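Local coordinates for protein F420-H2 Dependent Reductase A (PDB 3H96) that probably binds the deazaflavin coenzyme F420 and passes hydride between it and quinone-type substrates, in a reductase group that includes aflatoxin-degrading enzymes, at residues T104-D107 / R108-I111; S113-A116 / R117-G121; A72-P75 / A76-N80; Q88-G92 / T93-A97. All blocks are in the same frame, centred on the assembly; numbering follows the deposited sequence.

Contact 1 (T104-D107 / R108-I111)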
loop_
_atom_site.group_PDB
_atom_site.type_symbol
_atom_site.label_atom_id
_atom_site.label_comp_id
_atom_site.label_asym_id
_atom_site.label_seq_id
_atom_site.Cartn_x
_atom_site.Cartn_y
_atom_site.Cartn_z
ATOM N N THR A 104 -1.581 -3.075 -14.109
ATOM C CA THR A 104 -1.876 -2.024 -15.105
ATOM C C THR A 104 -3.169 -2.291 -15.907
ATOM O O THR A 104 -3.799 -3.365 -15.792
ATOM C CB THR A 104 -0.681 -1.708 -16.106
ATOM O OG1 THR A 104 -0.371 -2.863 -16.879
ATOM C CG2 THR A 104 0.553 -1.155 -15.407
ATOM N N GLY A 105 -3.573 -1.310 -16.704
ATOM C CA GLY A 105 -4.716 -1.529 -17.616
ATOM C C GLY A 105 -6.033 -1.687 -16.870
ATOM O O GLY A 105 -6.209 -1.150 -15.759
ATOM N N GLU A 106 -6.951 -2.426 -17.488
ATOM C CA GLU A 106 -8.288 -2.683 -16.941
ATOM C C GLU A 106 -8.192 -3.411 -15.586
ATOM O O GLU A 106 -8.964 -3.101 -14.679
ATOM C CB GLU A 106 -9.217 -3.424 -17.946
ATOM C CG GLU A 106 -9.409 -2.728 -19.345
ATOM C CD GLU A 106 -9.972 -1.272 -19.347
ATOM O OE1 GLU A 106 -9.154 -0.304 -19.249
ATOM O OE2 GLU A 106 -11.211 -1.084 -19.499
ATOM N N ASP A 107 -7.231 -4.331 -15.426
ATOM C CA ASP A 107 -7.005 -4.924 -14.086
ATOM C C ASP A 107 -6.745 -3.904 -12.932
ATOM O O ASP A 107 -7.314 -4.063 -11.854
ATOM C CB ASP A 107 -5.960 -6.034 -14.079
ATOM C CG ASP A 107 -6.506 -7.373 -14.683
ATOM O OD1 ASP A 107 -7.391 -7.336 -15.568
ATOM O OD2 ASP A 107 -6.066 -8.466 -14.243
ATOM N N ARG A 108 -5.908 -2.919 -13.164
ATOM C CA ARG A 108 -5.685 -1.847 -12.204
ATOM C C ARG A 108 -7.028 -1.161 -11.856
ATOM O O ARG A 108 -7.338 -0.990 -10.724
ATOM C CB ARG A 108 -4.681 -0.801 -12.699
ATOM C CG ARG A 108 -4.145 0.143 -11.669
ATOM C CD ARG A 108 -3.959 1.675 -12.021
ATOM N NE ARG A 108 -5.203 2.288 -12.313
ATOM C CZ ARG A 108 -5.837 3.229 -11.628
ATOM N NH1 ARG A 108 -5.369 3.800 -10.573
ATOM N NH2 ARG A 108 -6.977 3.605 -12.079
ATOM N N ASP A 109 -7.740 -0.777 -12.902
ATOM C CA ASP A 109 -9.000 -0.079 -12.794
ATOM C C ASP A 109 -9.992 -0.892 -11.961
ATOM O O ASP A 109 -10.745 -0.300 -11.155
ATOM C CB ASP A 109 -9.596 0.185 -14.186
ATOM C CG ASP A 109 -8.912 1.330 -14.907
ATOM O OD1 ASP A 109 -8.012 1.995 -14.318
ATOM O OD2 ASP A 109 -9.315 1.589 -16.071
ATOM N N ARG A 110 -10.027 -2.209 -12.166
ATOM C CA ARG A 110 -10.963 -2.962 -11.422
ATOM C C ARG A 110 -10.602 -3.043 -9.955
ATOM O O ARG A 110 -11.472 -2.919 -9.110
ATOM C CB ARG A 110 -11.400 -4.301 -12.066
ATOM C CG ARG A 110 -10.469 -5.393 -11.949
ATOM C CD ARG A 110 -11.121 -6.733 -12.286
ATOM N NE ARG A 110 -10.112 -7.661 -12.797
ATOM C CZ ARG A 110 -9.120 -8.163 -12.067
ATOM N NH1 ARG A 110 -9.006 -7.835 -10.795
ATOM N NH2 ARG A 110 -8.240 -8.999 -12.617
ATOM N N ILE A 111 -9.317 -3.227 -9.644
ATOM C CA ILE A 111 -8.909 -3.332 -8.234
ATOM C C ILE A 111 -9.067 -1.933 -7.574
ATOM O O ILE A 111 -9.619 -1.827 -6.479
ATOM C CB ILE A 111 -7.502 -3.843 -8.127
ATOM C CG1 ILE A 111 -7.435 -5.315 -8.581
ATOM C CG2 ILE A 111 -6.878 -3.638 -6.711
ATOM C CD1 ILE A 111 -6.060 -5.615 -9.131
HETATM O O HOH W 1 -7.194 1.405 -17.912
#
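Thr104 and Arg108 meet through the backbone where helix 105-118 is getting under way: Arg108 N donates a weak bond to Thr104 O, 3.4 Å long. Gly105 comes next, with a positive phi of 68° that suits glycine, and its O receives Asp109 N at 3.3 Å. The next carbonyl, Glu106 O, takes Arg110 N at 2.9 Å. The Glu106 side chain, bent at chi2, instead brings OE1 within 3.7 Å of Asp109 OD2. The two carboxylate planes are 65° apart, and a single water donates to both oxygens, so two like charges share a mediator. Asp109 also answers a positive neighbour, since Arg108 NH2 meets its OD1 in the guanidinium plane at 2.9 Å. That arginine is further anchored by Glu126 and by the carbonyl of Ile135. Asp107 closes the first segment. Its O accepts Ile111 N, while its carboxylate lies alongside the Arg110 side chain and pairs OD2 with NH2 at 2.8 Å as a salt bridge. Arg110 carries CG between its own N and carbonyl carbon (chi1 78°), from where the extended chain turns back so that CB of Asp107 sits over the rim of one guanidinium face. Ile111 leaves this polar side and packs on Tyr63, Phe65 and Val137 of the sheet. The chemistry is that of an early helical turn rich in acids: three carboxylates near the amino end probably gain from the helix dipole, the shared water probably eases the repulsion between Glu106 and Asp109, and Arg110 and Arg108 offer counter-charges to Asp107 and Asp109 respectively.

Contact 2 (S113-A116 / R117-G121)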
loop_
_atom_site.group_PDB
_atom_site.type_symbol
_atom_site.label_atom_id
_atom_site.label_comp_id
_atom_site.label_asym_id
_atom_site.label_seq_id
_atom_site.Cartn_x
_atom_site.Cartn_y
_atom_site.Cartn_z
ATOM N N SER A 113 -11.239 0.311 -8.494
ATOM C CA SER A 113 -12.677 0.536 -8.264
ATOM C C SER A 113 -13.208 -0.141 -7.030
ATOM O O SER A 113 -14.030 0.417 -6.390
ATOM C CB SER A 113 -13.579 0.098 -9.425
ATOM O OG SER A 113 -13.003 0.641 -10.575
ATOM N N GLU A 114 -12.738 -1.340 -6.703
ATOM C CA GLU A 114 -13.206 -2.045 -5.481
ATOM C C GLU A 114 -12.719 -1.297 -4.246
ATOM O O GLU A 114 -13.459 -1.063 -3.275
ATOM C CB GLU A 114 -12.738 -3.533 -5.478
ATOM C CG GLU A 114 -13.221 -4.378 -4.251
ATOM C CD GLU A 114 -14.777 -4.386 -4.087
ATOM O OE1 GLU A 114 -15.298 -4.527 -2.938
ATOM O OE2 GLU A 114 -15.470 -4.191 -5.107
ATOM N N GLN A 115 -11.465 -0.866 -4.281
ATOM C CA GLN A 115 -10.969 -0.082 -3.146
ATOM C C GLN A 115 -11.788 1.205 -2.936
ATOM O O GLN A 115 -12.185 1.533 -1.799
ATOM C CB GLN A 115 -9.500 0.277 -3.354
ATOM C CG GLN A 115 -8.862 1.070 -2.126
ATOM C CD GLN A 115 -8.800 0.301 -0.791
ATOM O OE1 GLN A 115 -8.352 0.862 0.260
ATOM N NE2 GLN A 115 -9.252 -0.915 -0.781
ATOM N N ALA A 116 -12.049 1.918 -4.036
ATOM C CA ALA A 116 -12.829 3.175 -3.987
ATOM C C ALA A 116 -14.286 2.960 -3.583
ATOM O O ALA A 116 -14.948 3.859 -2.996
ATOM C CB ALA A 116 -12.780 3.919 -5.356
ATOM N N ARG A 117 -14.813 1.777 -3.908
ATOM C CA ARG A 117 -16.140 1.370 -3.483
ATOM C C ARG A 117 -16.201 1.254 -1.950
ATOM O O ARG A 117 -17.155 1.695 -1.353
ATOM C CB ARG A 117 -16.551 0.055 -4.140
ATOM C CG ARG A 117 -17.989 -0.354 -3.794
ATOM C CD ARG A 117 -18.464 -1.500 -4.648
ATOM N NE ARG A 117 -18.514 -2.870 -4.059
ATOM C CZ ARG A 117 -18.068 -3.342 -2.879
ATOM N NH1 ARG A 117 -18.249 -4.614 -2.542
ATOM N NH2 ARG A 117 -17.384 -2.578 -2.062
ATOM N N ARG A 118 -15.175 0.649 -1.357
ATOM C CA ARG A 118 -15.080 0.437 0.083
ATOM C C ARG A 118 -14.707 1.722 0.796
ATOM O O ARG A 118 -15.212 2.005 1.858
ATOM C CB ARG A 118 -14.014 -0.619 0.385
ATOM C CG ARG A 118 -14.432 -1.956 -0.084
ATOM C CD ARG A 118 -13.332 -3.027 0.095
ATOM N NE ARG A 118 -13.915 -4.251 -0.431
ATOM C CZ ARG A 118 -13.760 -5.468 0.059
ATOM N NH1 ARG A 118 -12.970 -5.689 1.123
ATOM N NH2 ARG A 118 -14.369 -6.479 -0.573
ATOM N N TYR A 119 -13.870 2.541 0.166
ATOM C CA TYR A 119 -13.422 3.767 0.772
ATOM C C TYR A 119 -13.435 4.895 -0.262
ATOM O O TYR A 119 -12.417 5.149 -0.905
ATOM C CB TYR A 119 -11.996 3.574 1.286
ATOM C CG TYR A 119 -11.879 2.586 2.396
ATOM C CD1 TYR A 119 -11.487 1.256 2.175
ATOM C CD2 TYR A 119 -12.216 2.957 3.679
ATOM C CE1 TYR A 119 -11.429 0.341 3.249
ATOM C CE2 TYR A 119 -12.130 2.054 4.736
ATOM C CZ TYR A 119 -11.740 0.760 4.530
ATOM O OH TYR A 119 -11.697 -0.077 5.648
ATOM N N PRO A 120 -14.578 5.594 -0.403
ATOM C CA PRO A 120 -14.720 6.476 -1.572
ATOM C C PRO A 120 -13.803 7.701 -1.559
ATOM O O PRO A 120 -13.682 8.389 -2.580
ATOM C CB PRO A 120 -16.196 6.867 -1.544
ATOM C CG PRO A 120 -16.880 5.716 -0.864
ATOM C CD PRO A 120 -15.874 5.238 0.211
ATOM N N GLY A 121 -13.120 7.977 -0.441
ATOM C CA GLY A 121 -11.969 8.908 -0.489
ATOM C C GLY A 121 -10.968 8.574 -1.632
ATOM O O GLY A 121 -10.318 9.502 -2.243
#
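Glu114 and the consecutive arginines Arg117 and Arg118 form a salt-bridge network on the last turns of helix 105-118, an i to i+3 and i to i+4 pattern converging on one carboxylate. The two arginines use it in different ways. Arg118 comes in edge-on, with NE donating to Glu114 OE1 at 2.9 Å along the anti lone pair and NH2 adding a longer bond of 3.2 Å to the same oxygen, both within the guanidinium plane. Arg117 instead offers a face: the carboxylate stands over it, its plane turned by 72°, and the pairing of NH1 with OE1 at 3.0 Å is one of charge, with no N-H directed at the oxygen. A bend in Glu114 at chi2 (57°) and another in Arg117 at chi3 (103°) fold both groups over the same side of the helix.

Around this shell, the backbone sets the spacing, with Arg117 N bound to Ser113 O and Arg118 N to Glu114 O. Leu53 of the short strand 53-54 touches both Glu114 and Arg118, placing the network beside that strand, and Ala116 and Gln115 rest on Phe122 of the following helix. The helix itself ends as Tyr119 leaves helical torsions, though its N still reaches Gln115 O at 2.8 Å. Pro120, having no amide hydrogen, continues the pattern with carbon: its CA makes a CA-H...O contact with Ala116 O at 3.0 Å.

Contact 3 (A72-P75 / A76-N80)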
loop_
_atom_site.group_PDB
_atom_site.type_symbol
_atom_site.label_atom_id
_atom_site.label_comp_id
_atom_site.label_asym_id
_atom_site.label_seq_id
_atom_site.Cartn_x
_atom_site.Cartn_y
_atom_site.Cartn_z
ATOM N N ALA A 72 0.241 15.371 -6.250
ATOM C CA ALA A 72 0.744 15.432 -7.599
ATOM C C ALA A 72 1.716 14.347 -7.986
ATOM O O ALA A 72 1.694 13.887 -9.130
ATOM C CB ALA A 72 1.332 16.834 -7.884
ATOM N N SER A 73 2.520 13.901 -7.030
ATOM C CA SER A 73 3.594 12.941 -7.300
ATOM C C SER A 73 3.315 11.560 -6.660
ATOM O O SER A 73 2.634 11.488 -5.668
ATOM C CB SER A 73 4.915 13.492 -6.771
ATOM O OG SER A 73 5.472 14.354 -7.765
ATOM N N ASN A 74 3.848 10.486 -7.254
ATOM C CA ASN A 74 3.934 9.206 -6.558
ATOM C C ASN A 74 4.791 9.261 -5.291
ATOM O O ASN A 74 5.804 10.000 -5.236
ATOM C CB ASN A 74 4.524 8.168 -7.462
ATOM C CG ASN A 74 3.638 7.873 -8.618
ATOM O OD1 ASN A 74 2.410 7.734 -8.473
ATOM N ND2 ASN A 74 4.244 7.767 -9.794
ATOM N N PRO A 75 4.401 8.477 -4.281
ATOM C CA PRO A 75 5.210 8.377 -3.038
ATOM C C PRO A 75 6.551 7.661 -3.231
ATOM O O PRO A 75 6.689 6.807 -4.122
ATOM C CB PRO A 75 4.290 7.612 -2.068
ATOM C CG PRO A 75 3.430 6.719 -2.999
ATOM C CD PRO A 75 3.252 7.552 -4.301
ATOM N N ALA A 76 7.547 7.991 -2.400
ATOM C CA ALA A 76 8.833 7.404 -2.534
ATOM C C ALA A 76 8.729 5.883 -2.406
ATOM O O ALA A 76 9.435 5.180 -3.122
ATOM C CB ALA A 76 9.874 7.950 -1.462
ATOM N N TRP A 77 7.902 5.360 -1.499
ATOM C CA TRP A 77 7.849 3.876 -1.362
ATOM C C TRP A 77 7.519 3.091 -2.671
ATOM O O TRP A 77 8.000 1.978 -2.914
ATOM C CB TRP A 77 6.964 3.453 -0.205
ATOM C CG TRP A 77 5.497 3.766 -0.327
ATOM C CD1 TRP A 77 4.827 4.828 0.274
ATOM C CD2 TRP A 77 4.521 3.034 -1.062
ATOM N NE1 TRP A 77 3.472 4.765 -0.055
ATOM C CE2 TRP A 77 3.277 3.690 -0.883
ATOM C CE3 TRP A 77 4.568 1.887 -1.871
ATOM C CZ2 TRP A 77 2.109 3.212 -1.429
ATOM C CZ3 TRP A 77 3.420 1.445 -2.453
ATOM C CH2 TRP A 77 2.184 2.091 -2.220
ATOM N N TYR A 78 6.740 3.721 -3.547
ATOM C CA TYR A 78 6.332 3.138 -4.807
ATOM C C TYR A 78 7.580 2.805 -5.624
ATOM O O TYR A 78 7.749 1.651 -6.029
ATOM C CB TYR A 78 5.361 4.076 -5.558
ATOM C CG TYR A 78 5.259 3.736 -7.039
ATOM C CD1 TYR A 78 4.583 2.600 -7.471
ATOM C CD2 TYR A 78 5.880 4.544 -8.010
ATOM C CE1 TYR A 78 4.567 2.248 -8.816
ATOM C CE2 TYR A 78 5.858 4.195 -9.380
ATOM C CZ TYR A 78 5.193 3.061 -9.761
ATOM O OH TYR A 78 5.132 2.710 -11.076
ATOM N N TYR A 79 8.485 3.787 -5.812
ATOM C CA TYR A 79 9.707 3.606 -6.604
ATOM C C TYR A 79 10.612 2.639 -5.873
ATOM O O TYR A 79 11.357 1.875 -6.502
ATOM C CB TYR A 79 10.434 4.963 -6.779
ATOM C CG TYR A 79 9.606 5.878 -7.625
ATOM C CD1 TYR A 79 9.466 5.643 -9.012
ATOM C CD2 TYR A 79 8.921 6.908 -7.064
ATOM C CE1 TYR A 79 8.683 6.466 -9.792
ATOM C CE2 TYR A 79 8.147 7.732 -7.804
ATOM C CZ TYR A 79 8.035 7.523 -9.167
ATOM O OH TYR A 79 7.215 8.305 -9.905
ATOM N N ASN A 80 10.627 2.733 -4.537
ATOM C CA ASN A 80 11.495 1.831 -3.753
ATOM C C ASN A 80 11.105 0.371 -3.987
ATOM O O ASN A 80 11.966 -0.492 -4.232
ATOM C CB ASN A 80 11.343 2.169 -2.283
ATOM C CG ASN A 80 12.004 3.521 -1.927
ATOM O OD1 ASN A 80 12.629 4.149 -2.756
ATOM N ND2 ASN A 80 11.814 3.967 -0.713
HETATM O O HOH W 2 5.891 11.347 -9.345
#
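Pro75 lies on one face of the Trp77 indole, its CG set near NE1 and 3.9 Å from the centroid of the five-membered ring, a CH-pi contact over the face, displaced toward the rim. Two phenol rings follow. The face of Tyr79 carries CD2 of Tyr78, 3.6 Å above its centre, while CE2 of Tyr79 lies in the plane of the Tyr78 ring, at its edge. The amide of Asn74 is turned 60° from the Tyr79 ring and crosses that side chain at about a right angle. Its ND2 sends a nearly straight bond (174°) to Tyr79 OH at 3.0 Å, with the hydroxyl in the amide plane, so the rotation of the amide is set. The other amide atom, OD1, is taken by Arg133, and a water accepts from Asn74 N. Tyr79 reaches back to the loop because its CG stands anti to the carbonyl carbon (chi1 -67°), whereas the Tyr78 CG lies anti to its backbone nitrogen instead, and its hydroxyl bonds to Glu102.

The backbone closes the turn: Tyr78 N donates to Pro75 O at 3.1 Å, from well above the carbonyl plane, and further on Asn80 N reaches Ala76 O. Trp77 goes on to touch Thr48 and Met50 of strand 45-51 and Leu138 of strand 137-142. Loop and first helical turn are thus tied by proline, amide and rings, at the point where helix 76-84 is laid against the antiparallel sheet of a fold consistent with the FMN-binding split barrel.

Contact 4 (Q88-G92 / T93-A97)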
loop_
_atom_site.group_PDB
_atom_site.type_symbol
_atom_site.label_atom_id
_atom_site.label_comp_id
_atom_site.label_asym_id
_atom_site.label_seq_id
_atom_site.Cartn_x
_atom_site.Cartn_y
_atom_site.Cartn_z
ATOM N N GLN A 88 9.573 -6.870 2.498
ATOM C CA GLN A 88 9.077 -7.543 3.655
ATOM C C GLN A 88 7.887 -6.729 4.131
ATOM O O GLN A 88 7.957 -5.522 4.132
ATOM C CB GLN A 88 10.128 -7.538 4.720
ATOM C CG GLN A 88 9.983 -8.473 5.807
ATOM C CD GLN A 88 11.009 -8.251 6.888
ATOM O OE1 GLN A 88 10.861 -8.691 7.916
ATOM N NE2 GLN A 88 12.063 -7.504 6.598
ATOM N N VAL A 89 6.848 -7.407 4.573
ATOM C CA VAL A 89 5.686 -6.725 5.136
ATOM C C VAL A 89 5.223 -7.362 6.471
ATOM O O VAL A 89 5.452 -8.558 6.704
ATOM C CB VAL A 89 4.434 -6.819 4.153
ATOM C CG1 VAL A 89 4.711 -6.091 2.797
ATOM C CG2 VAL A 89 4.028 -8.262 3.892
ATOM N N GLU A 90 4.527 -6.578 7.289
ATOM C CA GLU A 90 3.765 -7.121 8.388
ATOM C C GLU A 90 2.277 -6.982 8.049
ATOM O O GLU A 90 1.806 -5.921 7.712
ATOM C CB GLU A 90 4.126 -6.446 9.703
ATOM C CG GLU A 90 5.645 -6.418 9.913
ATOM C CD GLU A 90 6.091 -5.497 11.046
ATOM O OE1 GLU A 90 5.573 -5.637 12.173
ATOM O OE2 GLU A 90 7.000 -4.657 10.804
ATOM N N VAL A 91 1.558 -8.091 8.120
ATOM C CA VAL A 91 0.116 -8.140 7.851
ATOM C C VAL A 91 -0.429 -9.014 8.987
ATOM O O VAL A 91 0.082 -10.092 9.216
ATOM C CB VAL A 91 -0.206 -8.779 6.455
ATOM C CG1 VAL A 91 -1.732 -8.769 6.222
ATOM C CG2 VAL A 91 0.504 -8.009 5.318
ATOM N N GLY A 92 -1.445 -8.526 9.716
ATOM C CA GLY A 92 -2.039 -9.299 10.790
ATOM C C GLY A 92 -0.963 -9.439 11.856
ATOM O O GLY A 92 -0.280 -8.480 12.165
ATOM N N THR A 93 -0.754 -10.655 12.334
ATOM C CA THR A 93 0.300 -10.902 13.310
ATOM C C THR A 93 1.550 -11.412 12.617
ATOM O O THR A 93 2.500 -11.770 13.259
ATOM C CB THR A 93 -0.177 -11.951 14.341
ATOM O OG1 THR A 93 -0.629 -13.138 13.626
ATOM C CG2 THR A 93 -1.357 -11.361 15.165
ATOM N N GLU A 94 1.550 -11.425 11.285
ATOM C CA GLU A 94 2.656 -12.023 10.528
ATOM C C GLU A 94 3.684 -11.041 9.946
ATOM O O GLU A 94 3.477 -9.828 9.945
ATOM C CB GLU A 94 2.108 -12.919 9.413
ATOM C CG GLU A 94 1.303 -14.108 9.911
ATOM C CD GLU A 94 0.987 -15.100 8.809
ATOM O OE1 GLU A 94 -0.055 -14.937 8.140
ATOM O OE2 GLU A 94 1.781 -16.044 8.611
ATOM N N THR A 95 4.790 -11.596 9.447
ATOM C CA THR A 95 5.864 -10.829 8.805
ATOM C C THR A 95 6.388 -11.811 7.800
ATOM O O THR A 95 6.679 -12.942 8.157
ATOM C CB THR A 95 6.993 -10.533 9.794
ATOM O OG1 THR A 95 6.451 -9.797 10.900
ATOM C CG2 THR A 95 8.163 -9.716 9.118
ATOM N N TYR A 96 6.409 -11.421 6.532
ATOM C CA TYR A 96 6.864 -12.309 5.492
ATOM C C TYR A 96 7.430 -11.549 4.290
ATOM O O TYR A 96 7.175 -10.309 4.079
ATOM C CB TYR A 96 5.741 -13.308 5.099
ATOM C CG TYR A 96 4.456 -12.649 4.651
ATOM C CD1 TYR A 96 3.383 -12.504 5.547
ATOM C CD2 TYR A 96 4.310 -12.158 3.331
ATOM C CE1 TYR A 96 2.175 -11.862 5.128
ATOM C CE2 TYR A 96 3.092 -11.530 2.906
ATOM C CZ TYR A 96 2.040 -11.413 3.814
ATOM O OH TYR A 96 0.851 -10.773 3.434
ATOM N N ALA A 97 8.166 -12.283 3.465
ATOM C CA ALA A 97 8.749 -11.707 2.261
ATOM C C ALA A 97 7.651 -11.614 1.164
ATOM O O ALA A 97 6.683 -12.409 1.179
ATOM C CB ALA A 97 9.955 -12.617 1.804
HETATM O O HOH W 3 -1.182 -12.195 7.862
#
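Tyr96 and Val89 meet because both place a group between backbone N and carbonyl carbon: CG of Tyr96 (chi1 57°) and CG2 of Val89. The ring is thereby folded back over the neighbouring strand, and Val89 CG2 sits above its face, 3.9 Å from the centroid and 24° off the normal, as a CH-pi contact. CG2 of Val91 completes the patch from an oblique direction, 3.4 Å from Tyr96 OH. Both valines also touch Val33 of the next strand.

Beneath the ring runs a beta hairpin with a two-residue loop. The hydrogen-bonded pair Val89 and Tyr96 is joined by two N-H...O bonds, Val89 N to Tyr96 O and Tyr96 N to Val89 O, each 3.0 Å, and the non-hydrogen-bonded pair Glu90 and Thr95 faces the other way, with Glu90 CG alongside Thr95 OG1. Val91 to Glu94 forms a type II' turn, with Gly92 at its first corner (phi 66°, readily adopted by glycine), closed by Glu94 N to Val91 O at 2.9 Å and Val91 N to Glu94 O at 3.2 Å. Val91 O is held twice, for a water donates to it at 2.8 Å and also to Glu94 OE1. Val89, Val91 and Tyr96 form an apolar patch on the face shared with Glu94, opposite Glu90; salt bridges probably favour the charged forms of Glu94 at the turn (Arg142) and Glu90 in the strand (Arg17).

Four local contacts follow one another along the chain. Contact 3 starts helix 76-84, which leads directly into the hairpin of contact 4, and the second hairpin strand runs on into helix 105-118, whose two ends are contacts 1 and 2. Those two share the helix and have centres 13 Å apart. Contacts 3 and 4 lie on opposite sides of the centre of the chain, 21 Å apart between centres. Contact 3 is nearer to contact 1, with nearest atoms about 7 Å apart, than to contact 2, at about 11 Å. All sit where elements of the domain begin, end or reverse, in a fold consistent with the split barrel of the FMN-binding clan.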